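Long-range contacts in tryptophan halogenase (Shewanella frigidimarina, PDB 2PYX), which is probably a flavin-dependent enzyme of the tryptophan halogenase family, expected to bind FAD and to act on tryptophan or a related substrate: residues E77-F88 and L514-F523; G19-A27 and T182-H193. One frame throughout, in Å; residues are numbered along the deposited sequence. Where two conformers were deposited one is given.

Contact 1 of 2, residues E77-F88 and L514-F523; sequences ENDFIRQCDASF and LLDKVAQYGF
Helix 77-83 crosses helix 514-520 with the axes 9.8 Å apart and the N-to-C directions at 113°, and the backbones come nearest where Asn78 faces Gly522. The Asn78 amide, directed there by CG lying anti to the carbonyl carbon (chi1 -58°), is a two-pronged clamp on the backbone of Phe523. Its OD1 accepts from Phe523 N at 2.8 Å, the donor tilted out of the carbonyl plane, while ND2 gives a nearly straight bond (167°) to Phe523 O, on a lone pair in the carbonyl plane. Using both prongs fixes the amide's rotation. One turn on, the extended chain of Arg82 brings its guanidinium side-on to the end of helix 514-520, where NE and NH2 both bond to Val518 O, NH2 the closer at 2.8 Å. CB of Asn78 lies over the middle of one guanidinium face. Gly522 CA comes within 3.4 Å of Asn78 OD1.

Behind these bonds the contact is apolar. CD2 of Leu515 fits between Ile81 CG2 (3.8 Å) and Phe88 CE2 (3.6 Å), and Phe88 meets the rim of the Phe523 ring, CZ to CZ at 3.6 Å. Val518 CG2 lies over one face of Phe523, offset toward the rim. OE1 of Glu77 touches this ring, but the carboxylate is held from elsewhere, by Lys155, Tyr162 N, Tyr168 and Tyr170.

The C-terminal helix 511-520 packs on helix 77-83 and the start of strand 87-95. On helix 77-83, Phe80 turns to Tyr170 of strand 169-172 and Phe177 of helix 174-187.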
loop_
_atom_site.group_PDB
_atom_site.type_symbol
_atom_site.label_atom_id
_atom_site.label_comp_id
_atom_site.label_asym_id
_atom_site.label_seq_id
_atom_site.Cartn_x
_atom_site.Cartn_y
_atom_site.Cartn_z
ATOM N N GLU A 77 -5.927 1.041 18.872
ATOM C CA GLU A 77 -5.598 -0.119 18.059
ATOM C C GLU A 77 -6.557 -1.256 18.300
ATOM O O GLU A 77 -6.902 -2.010 17.383
ATOM C CB GLU A 77 -4.165 -0.614 18.278
ATOM C CG GLU A 77 -3.762 -1.572 17.139
ATOM C CD GLU A 77 -2.324 -2.081 17.206
ATOM O OE1 GLU A 77 -1.718 -2.114 18.300
ATOM O OE2 GLU A 77 -1.751 -2.452 16.142
ATOM N N ASN A 78 -6.968 -1.440 19.558
ATOM C CA ASN A 78 -7.920 -2.521 19.831
ATOM C C ASN A 78 -9.253 -2.272 19.120
ATOM O O ASN A 78 -9.821 -3.185 18.508
ATOM C CB ASN A 78 -8.122 -2.719 21.336
ATOM C CG ASN A 78 -6.823 -3.019 22.056
ATOM O OD1 ASN A 78 -6.018 -3.832 21.591
ATOM N ND2 ASN A 78 -6.619 -2.379 23.217
ATOM N N ASP A 79 -9.744 -1.041 19.208
ATOM C CA ASP A 79 -10.973 -0.647 18.528
ATOM C C ASP A 79 -10.852 -0.904 17.016
ATOM O O ASP A 79 -11.737 -1.452 16.396
ATOM C CB ASP A 79 -11.258 0.851 18.749
ATOM C CG ASP A 79 -11.698 1.186 20.162
ATOM O OD1 ASP A 79 -12.025 0.286 20.961
ATOM O OD2 ASP A 79 -11.748 2.394 20.466
ATOM N N PHE A 80 -9.739 -0.472 16.423
ATOM C CA PHE A 80 -9.496 -0.696 15.000
ATOM C C PHE A 80 -9.552 -2.179 14.623
ATOM O O PHE A 80 -10.247 -2.597 13.684
ATOM C CB PHE A 80 -8.133 -0.077 14.605
ATOM C CG PHE A 80 -7.676 -0.463 13.224
ATOM C CD1 PHE A 80 -8.249 0.112 12.095
ATOM C CD2 PHE A 80 -6.679 -1.421 13.040
ATOM C CE1 PHE A 80 -7.859 -0.277 10.826
ATOM C CE2 PHE A 80 -6.292 -1.801 11.781
ATOM C CZ PHE A 80 -6.867 -1.232 10.663
ATOM N N ILE A 81 -8.775 -2.989 15.335
ATOM C CA ILE A 81 -8.685 -4.415 15.034
ATOM C C ILE A 81 -10.051 -5.087 15.160
ATOM O O ILE A 81 -10.460 -5.875 14.301
ATOM C CB ILE A 81 -7.613 -5.113 15.933
ATOM C CG1 ILE A 81 -6.226 -4.647 15.516
ATOM C CG2 ILE A 81 -7.710 -6.641 15.855
ATOM C CD1 ILE A 81 -5.100 -5.118 16.433
ATOM N N ARG A 82 -10.764 -4.735 16.230
ATOM C CA ARG A 82 -12.040 -5.353 16.509
ATOM C C ARG A 82 -13.073 -4.942 15.477
ATOM O O ARG A 82 -13.822 -5.778 14.998
ATOM C CB ARG A 82 -12.493 -4.975 17.917
ATOM C CG ARG A 82 -11.619 -5.629 19.055
ATOM C CD ARG A 82 -11.835 -4.978 20.418
ATOM N NE ARG A 82 -10.984 -5.531 21.490
ATOM C CZ ARG A 82 -10.754 -4.916 22.655
ATOM N NH1 ARG A 82 -11.295 -3.727 22.904
ATOM N NH2 ARG A 82 -9.985 -5.470 23.584
ATOM N N GLN A 83 -13.107 -3.668 15.120
ATOM C CA GLN A 83 -14.178 -3.128 14.271
ATOM C C GLN A 83 -13.951 -3.292 12.762
ATOM O O GLN A 83 -14.895 -3.221 11.967
ATOM C CB GLN A 83 -14.439 -1.673 14.650
ATOM C CG GLN A 83 -15.008 -1.575 16.065
ATOM C CD GLN A 83 -15.071 -0.151 16.586
ATOM O OE1 GLN A 83 -15.344 0.783 15.835
ATOM N NE2 GLN A 83 -14.807 0.020 17.882
ATOM N N CYS A 84 -12.696 -3.496 12.355
ATOM C CA CYS A 84 -12.360 -3.515 10.933
ATOM C C CYS A 84 -11.965 -4.895 10.417
ATOM O O CYS A 84 -11.397 -5.005 9.316
ATOM C CB CYS A 84 -11.245 -2.494 10.654
ATOM S SG CYS A 84 -11.749 -0.841 11.162
ATOM N N ASP A 85 -12.240 -5.927 11.212
ATOM C CA ASP A 85 -11.891 -7.305 10.867
ATOM C C ASP A 85 -10.426 -7.390 10.452
ATOM O O ASP A 85 -10.093 -7.963 9.430
ATOM C CB ASP A 85 -12.815 -7.824 9.751
ATOM C CG ASP A 85 -12.821 -9.348 9.636
ATOM O OD1 ASP A 85 -12.300 -10.032 10.539
ATOM O OD2 ASP A 85 -13.371 -9.859 8.641
ATOM N N ALA A 86 -9.557 -6.824 11.263
ATOM C CA ALA A 86 -8.150 -6.709 10.886
ATOM C C ALA A 86 -7.279 -7.845 11.426
ATOM O O ALA A 86 -7.583 -8.464 12.452
ATOM C CB ALA A 86 -7.598 -5.398 11.368
ATOM N N SER A 87 -6.214 -8.132 10.683
ATOM C CA SER A 87 -5.129 -8.985 11.150
ATOM C C SER A 87 -3.805 -8.271 10.847
ATOM O O SER A 87 -3.768 -7.238 10.148
ATOM C CB SER A 87 -5.174 -10.367 10.487
ATOM O OG SER A 87 -4.248 -11.261 11.088
ATOM N N PHE A 88 -2.698 -8.803 11.377
ATOM C CA PHE A 88 -1.378 -8.202 11.208
ATOM C C PHE A 88 -0.744 -8.680 9.939
ATOM O O PHE A 88 -0.717 -9.872 9.679
ATOM C CB PHE A 88 -0.476 -8.559 12.396
ATOM C CG PHE A 88 -1.088 -8.206 13.711
ATOM C CD1 PHE A 88 -1.154 -6.889 14.130
ATOM C CD2 PHE A 88 -1.649 -9.183 14.499
ATOM C CE1 PHE A 88 -1.759 -6.582 15.341
ATOM C CE2 PHE A 88 -2.265 -8.869 15.695
ATOM C CZ PHE A 88 -2.317 -7.579 16.106
ATOM N N LEU A 514 -3.043 -14.591 19.227
ATOM C CA LEU A 514 -2.916 -13.195 19.614
ATOM C C LEU A 514 -4.238 -12.446 19.420
ATOM O O LEU A 514 -4.706 -11.759 20.330
ATOM C CB LEU A 514 -1.762 -12.514 18.845
ATOM C CG LEU A 514 -1.603 -11.030 19.110
ATOM C CD1 LEU A 514 -1.446 -10.760 20.634
ATOM C CD2 LEU A 514 -0.435 -10.413 18.324
ATOM N N LEU A 515 -4.837 -12.583 18.241
ATOM C CA LEU A 515 -6.075 -11.905 17.939
ATOM C C LEU A 515 -7.186 -12.335 18.894
ATOM O O LEU A 515 -8.013 -11.512 19.276
ATOM C CB LEU A 515 -6.450 -12.121 16.474
ATOM C CG LEU A 515 -5.535 -11.396 15.482
ATOM C CD1 LEU A 515 -5.825 -11.894 14.064
ATOM C CD2 LEU A 515 -5.702 -9.885 15.543
ATOM N N ASP A 516 -7.192 -13.603 19.311
ATOM C CA ASP A 516 -8.174 -14.032 20.320
ATOM C C ASP A 516 -8.046 -13.217 21.612
ATOM O O ASP A 516 -9.055 -12.814 22.213
ATOM C CB ASP A 516 -8.005 -15.509 20.644
ATOM C CG ASP A 516 -8.518 -16.422 19.558
ATOM O OD1 ASP A 516 -9.283 -15.997 18.657
ATOM O OD2 ASP A 516 -8.140 -17.608 19.619
ATOM N N LYS A 517 -6.820 -12.987 22.062
ATOM C CA LYS A 517 -6.588 -12.185 23.276
ATOM C C LYS A 517 -6.788 -10.691 23.051
ATOM O O LYS A 517 -7.161 -9.964 23.961
ATOM C CB LYS A 517 -5.216 -12.483 23.888
ATOM C CG LYS A 517 -5.101 -13.910 24.459
ATOM C CD LYS A 517 -5.943 -14.066 25.727
ATOM C CE LYS A 517 -5.823 -15.474 26.363
ATOM N NZ LYS A 517 -6.394 -16.512 25.475
ATOM N N VAL A 518 -6.523 -10.209 21.844
ATOM C CA VAL A 518 -6.823 -8.813 21.540
ATOM C C VAL A 518 -8.323 -8.584 21.626
ATOM O O VAL A 518 -8.752 -7.556 22.113
ATOM C CB VAL A 518 -6.313 -8.412 20.136
ATOM C CG1 VAL A 518 -6.854 -7.040 19.737
ATOM C CG2 VAL A 518 -4.801 -8.419 20.118
ATOM N N ALA A 519 -9.105 -9.550 21.157
ATOM C CA ALA A 519 -10.570 -9.455 21.207
ATOM C C ALA A 519 -11.055 -9.400 22.660
ATOM O O ALA A 519 -11.927 -8.598 23.018
ATOM C CB ALA A 519 -11.204 -10.605 20.455
ATOM N N GLN A 520 -10.449 -10.227 23.505
ATOM C CA GLN A 520 -10.928 -10.427 24.883
ATOM C C GLN A 520 -10.374 -9.402 25.883
ATOM O O GLN A 520 -11.093 -8.936 26.801
ATOM C CB GLN A 520 -10.562 -11.849 25.313
ATOM C CG GLN A 520 -10.900 -12.199 26.757
ATOM C CD GLN A 520 -10.715 -13.684 27.069
ATOM O OE1 GLN A 520 -10.142 -14.455 26.275
ATOM N NE2 GLN A 520 -11.205 -14.095 28.242
ATOM N N TYR A 521 -9.097 -9.042 25.727
ATOM C CA TYR A 521 -8.427 -8.154 26.666
ATOM C C TYR A 521 -7.865 -6.881 26.026
ATOM O O TYR A 521 -7.928 -5.804 26.621
ATOM C CB TYR A 521 -7.282 -8.899 27.348
ATOM C CG TYR A 521 -7.705 -10.093 28.168
ATOM C CD1 TYR A 521 -8.282 -9.925 29.426
ATOM C CD2 TYR A 521 -7.499 -11.388 27.702
ATOM C CE1 TYR A 521 -8.656 -11.027 30.194
ATOM C CE2 TYR A 521 -7.873 -12.491 28.460
ATOM C CZ TYR A 521 -8.450 -12.301 29.703
ATOM O OH TYR A 521 -8.817 -13.393 30.467
ATOM N N GLY A 522 -7.269 -7.004 24.846
ATOM C CA GLY A 522 -6.686 -5.840 24.191
ATOM C C GLY A 522 -5.216 -5.631 24.548
ATOM O O GLY A 522 -4.740 -6.089 25.601
ATOM N N PHE A 523 -4.473 -4.946 23.659
ATOM C CA PHE A 523 -3.135 -4.427 23.986
ATOM C C PHE A 523 -3.239 -3.259 24.963
ATOM O O PHE A 523 -4.144 -2.442 24.844
ATOM C CB PHE A 523 -2.412 -3.856 22.758
ATOM C CG PHE A 523 -2.206 -4.839 21.645
ATOM C CD1 PHE A 523 -1.355 -5.923 21.810
ATOM C CD2 PHE A 523 -2.828 -4.657 20.402
ATOM C CE1 PHE A 523 -1.170 -6.843 20.791
ATOM C CE2 PHE A 523 -2.618 -5.560 19.370
ATOM C CZ PHE A 523 -1.792 -6.641 19.553
#

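Contact 2 of 2, residues G19-A27 and T182-H193; sequences GWITAGLLA and TEHCTQKLGVTH
In the Rossmann-type nucleotide-binding fold, helix 16-31, after the glycine-rich turn predicted to bind FAD, packs on helix 174-187 and the start of edge strand 192-195. The axes of segments 19-27 and 182-187 pass 9.6 Å apart, their N-to-C directions at 36°. With CG anti to the carbonyl carbon (chi1 -67°), the Trp20 indole swings against Thr182, Cys185 and Thr186 of this helix, and Val191 and His193 beyond. CA of Thr182 sits almost squarely over the six-membered ring, 3.8 Å from its centroid (CH-pi). Thr182 OG1, bonded to Ser178 O, lies above the ring plane 3.0 Å from Trp20 NE1, whose in-plane N-H points elsewhere, leaving no hydrogen bond. Cys185 CB and Val191 CG1 meet Trp20 CZ3. The far rim points into the His193 face as a T-shaped pair, planes at 87°. An alanine in place of Trp20 is likely to leave a gap beside Thr182 and the His193 ring (still bonded to Glu49) without its edge-to-face mate.

In the turn after helix 174-187, Val191 CG2 meets Ala23 CB and Leu189 CB meets Ala27 CB (3.9 Å). At Gly24, where a CB would be tight, Cys185 SG lies 3.6 Å from Gly24 CA.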
loop_
_atom_site.group_PDB
_atom_site.type_symbol
_atom_site.label_atom_id
_atom_site.label_comp_id
_atom_site.label_asym_id
_atom_site.label_seq_id
_atom_site.Cartn_x
_atom_site.Cartn_y
_atom_site.Cartn_z
ATOM N N GLY A 19 -11.243 9.601 1.433
ATOM C CA GLY A 19 -11.823 10.795 1.986
ATOM C C GLY A 19 -11.698 10.899 3.476
ATOM O O GLY A 19 -11.315 11.960 4.007
ATOM N N TRP A 20 -11.975 9.785 4.166
ATOM C CA TRP A 20 -11.943 9.835 5.630
ATOM C C TRP A 20 -10.542 9.840 6.226
ATOM O O TRP A 20 -10.302 10.482 7.243
ATOM C CB TRP A 20 -12.805 8.756 6.257
ATOM C CG TRP A 20 -14.252 8.996 5.985
ATOM C CD1 TRP A 20 -15.057 8.307 5.105
ATOM C CD2 TRP A 20 -15.051 10.023 6.542
ATOM N NE1 TRP A 20 -16.324 8.841 5.110
ATOM C CE2 TRP A 20 -16.345 9.894 5.981
ATOM C CE3 TRP A 20 -14.816 11.052 7.459
ATOM C CZ2 TRP A 20 -17.385 10.762 6.309
ATOM C CZ3 TRP A 20 -15.852 11.877 7.799
ATOM C CH2 TRP A 20 -17.128 11.729 7.211
ATOM N N ILE A 21 -9.590 9.174 5.581
ATOM C CA ILE A 21 -8.217 9.315 6.084
ATOM C C ILE A 21 -7.761 10.765 5.929
ATOM O O ILE A 21 -7.101 11.326 6.813
ATOM C CB ILE A 21 -7.253 8.341 5.393
ATOM C CG1 ILE A 21 -7.493 6.921 5.931
ATOM C CG2 ILE A 21 -5.777 8.757 5.596
ATOM C CD1 ILE A 21 -6.798 5.830 5.117
ATOM N N THR A 22 -8.111 11.372 4.794
ATOM C CA THR A 22 -7.758 12.768 4.568
ATOM C C THR A 22 -8.384 13.653 5.648
ATOM O O THR A 22 -7.742 14.510 6.222
ATOM C CB THR A 22 -8.169 13.242 3.155
ATOM O OG1 THR A 22 -7.526 12.405 2.177
ATOM C CG2 THR A 22 -7.781 14.690 2.924
ATOM N N ALA A 23 -9.689 13.502 5.866
ATOM C CA ALA A 23 -10.378 14.316 6.864
ATOM C C ALA A 23 -9.728 14.192 8.232
ATOM O O ALA A 23 -9.481 15.179 8.918
ATOM C CB ALA A 23 -11.835 13.901 6.939
ATOM N N GLY A 24 -9.427 12.958 8.627
ATOM C CA GLY A 24 -8.864 12.709 9.946
ATOM C C GLY A 24 -7.482 13.277 10.133
ATOM O O GLY A 24 -7.154 13.886 11.161
ATOM N N LEU A 25 -6.634 13.068 9.122
ATOM C CA LEU A 25 -5.265 13.581 9.205
ATOM C C LEU A 25 -5.243 15.128 9.224
ATOM O O LEU A 25 -4.495 15.729 9.967
ATOM C CB LEU A 25 -4.381 13.013 8.105
ATOM C CG LEU A 25 -4.018 11.541 8.287
ATOM C CD1 LEU A 25 -3.293 11.083 7.021
ATOM C CD2 LEU A 25 -3.168 11.307 9.524
ATOM N N LEU A 26 -6.069 15.754 8.394
ATOM C CA LEU A 26 -6.151 17.210 8.402
ATOM C C LEU A 26 -6.650 17.743 9.758
ATOM O O LEU A 26 -6.053 18.656 10.309
ATOM C CB LEU A 26 -7.104 17.721 7.309
ATOM C CG LEU A 26 -6.539 17.634 5.893
ATOM C CD1 LEU A 26 -7.643 17.992 4.897
ATOM C CD2 LEU A 26 -5.338 18.532 5.686
ATOM N N ALA A 27 -7.754 17.176 10.258
ATOM C CA ALA A 27 -8.345 17.665 11.503
ATOM C C ALA A 27 -7.389 17.443 12.657
ATOM O O ALA A 27 -7.201 18.318 13.498
ATOM C CB ALA A 27 -9.677 16.956 11.776
ATOM N N THR A 182 -15.578 7.423 9.693
ATOM C CA THR A 182 -16.700 8.348 9.604
ATOM C C THR A 182 -17.172 8.728 11.001
ATOM O O THR A 182 -17.386 9.891 11.307
ATOM C CB THR A 182 -17.866 7.672 8.877
ATOM O OG1 THR A 182 -17.508 7.398 7.504
ATOM C CG2 THR A 182 -19.123 8.561 8.926
ATOM N N GLU A 183 -17.314 7.691 11.831
ATOM C CA GLU A 183 -17.740 7.880 13.226
ATOM C C GLU A 183 -16.732 8.719 14.001
ATOM O O GLU A 183 -17.084 9.701 14.628
ATOM C CB GLU A 183 -17.950 6.515 13.917
ATOM C CG GLU A 183 -19.067 5.704 13.302
ATOM C CD GLU A 183 -19.016 4.189 13.549
ATOM O OE1 GLU A 183 -18.036 3.654 14.153
ATOM O OE2 GLU A 183 -19.984 3.523 13.075
ATOM N N HIS A 184 -15.460 8.354 13.924
ATOM C CA HIS A 184 -14.460 9.092 14.651
ATOM C C HIS A 184 -14.351 10.533 14.177
ATOM O O HIS A 184 -14.298 11.471 14.976
ATOM C CB HIS A 184 -13.144 8.390 14.501
ATOM C CG HIS A 184 -12.030 9.044 15.236
ATOM N ND1 HIS A 184 -11.791 8.823 16.580
ATOM C CD2 HIS A 184 -11.080 9.912 14.816
ATOM C CE1 HIS A 184 -10.733 9.528 16.948
ATOM N NE2 HIS A 184 -10.287 10.202 15.900
ATOM N N CYS A 185 -14.305 10.734 12.868
ATOM C CA CYS A 185 -14.062 12.079 12.359
ATOM C C CYS A 185 -15.200 13.051 12.617
ATOM O O CYS A 185 -14.990 14.225 12.879
ATOM C CB CYS A 185 -13.802 12.070 10.864
ATOM S SG CYS A 185 -12.177 11.333 10.439
ATOM N N THR A 186 -16.435 12.547 12.517
ATOM C CA THR A 186 -17.602 13.396 12.716
ATOM C C THR A 186 -17.909 13.622 14.191
ATOM O O THR A 186 -18.295 14.737 14.588
ATOM C CB THR A 186 -18.852 12.855 11.988
ATOM O OG1 THR A 186 -19.199 11.582 12.503
ATOM C CG2 THR A 186 -18.601 12.738 10.495
ATOM N N GLN A 187 -17.701 12.589 15.009
ATOM C CA GLN A 187 -18.093 12.676 16.438
ATOM C C GLN A 187 -16.994 13.174 17.368
ATOM O O GLN A 187 -17.278 13.737 18.420
ATOM C CB GLN A 187 -18.639 11.339 16.938
ATOM C CG GLN A 187 -19.816 10.787 16.070
ATOM C CD GLN A 187 -20.944 11.816 15.829
ATOM O OE1 GLN A 187 -21.638 12.214 16.777
ATOM N NE2 GLN A 187 -21.108 12.271 14.571
ATOM N N LYS A 188 -15.738 13.021 16.955
ATOM C CA LYS A 188 -14.632 13.440 17.773
ATOM C C LYS A 188 -13.757 14.522 17.137
ATOM O O LYS A 188 -13.171 15.332 17.869
ATOM C CB LYS A 188 -13.800 12.234 18.137
ATOM C CG LYS A 188 -14.561 11.164 18.969
ATOM C CD LYS A 188 -13.629 10.007 19.263
ATOM C CE LYS A 188 -14.179 8.974 20.244
ATOM N NZ LYS A 188 -13.119 7.916 20.583
ATOM N N LEU A 189 -13.687 14.576 15.802
ATOM C CA LEU A 189 -12.795 15.534 15.129
ATOM C C LEU A 189 -13.507 16.673 14.420
ATOM O O LEU A 189 -12.870 17.462 13.752
ATOM C CB LEU A 189 -11.863 14.808 14.144
ATOM C CG LEU A 189 -10.971 13.706 14.707
ATOM C CD1 LEU A 189 -10.089 13.177 13.602
ATOM C CD2 LEU A 189 -10.145 14.201 15.855
ATOM N N GLY A 190 -14.820 16.825 14.603
ATOM C CA GLY A 190 -15.527 18.002 14.103
ATOM C C GLY A 190 -15.719 18.157 12.599
ATOM O O GLY A 190 -16.022 19.267 12.118
ATOM N N VAL A 191 -15.559 17.056 11.866
ATOM C CA VAL A 191 -15.772 17.059 10.426
ATOM C C VAL A 191 -17.281 17.073 10.121
ATOM O O VAL A 191 -18.059 16.303 10.713
ATOM C CB VAL A 191 -15.060 15.868 9.776
ATOM C CG1 VAL A 191 -15.329 15.810 8.277
ATOM C CG2 VAL A 191 -13.555 16.016 10.044
ATOM N N THR A 192 -17.681 17.974 9.234
ATOM C CA THR A 192 -19.071 18.044 8.763
ATOM C C THR A 192 -19.273 17.061 7.629
ATOM O O THR A 192 -18.488 17.030 6.679
ATOM C CB THR A 192 -19.413 19.439 8.318
ATOM O OG1 THR A 192 -19.264 20.344 9.430
ATOM C CG2 THR A 192 -20.856 19.498 7.779
ATOM N N HIS A 193 -20.325 16.243 7.733
ATOM C CA HIS A 193 -20.609 15.181 6.778
ATOM C C HIS A 193 -21.894 15.545 6.028
ATOM O O HIS A 193 -22.935 15.798 6.650
ATOM C CB HIS A 193 -20.781 13.885 7.556
ATOM C CG HIS A 193 -20.869 12.649 6.726
ATOM N ND1 HIS A 193 -21.252 11.430 7.244
ATOM C CD2 HIS A 193 -20.570 12.427 5.423
ATOM C CE1 HIS A 193 -21.186 10.514 6.296
ATOM N NE2 HIS A 193 -20.799 11.098 5.172
#

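In the fold
Contacts 1 and 2 have centres about 22 Å apart, and each lies about 21 Å from the centre of the chain. Along the sequence their segments alternate: 19-27, 77-88, 182-193, 514-523. Helix 174-187, whose Phe177 also touches Ile21, joins them, and the two contacts brush where Gln83 OE1 lies 4.3 Å from Glu183 OE1. Each lies beside a predicted functional site. The side chain of Phe88 in contact 1 is about 6 Å from that of Lys89, the predicted active-site lysine, which directly follows it in the chain. In contact 2 the side chain of Trp20 comes within about 4 Å of Gly15 of the predicted FAD site.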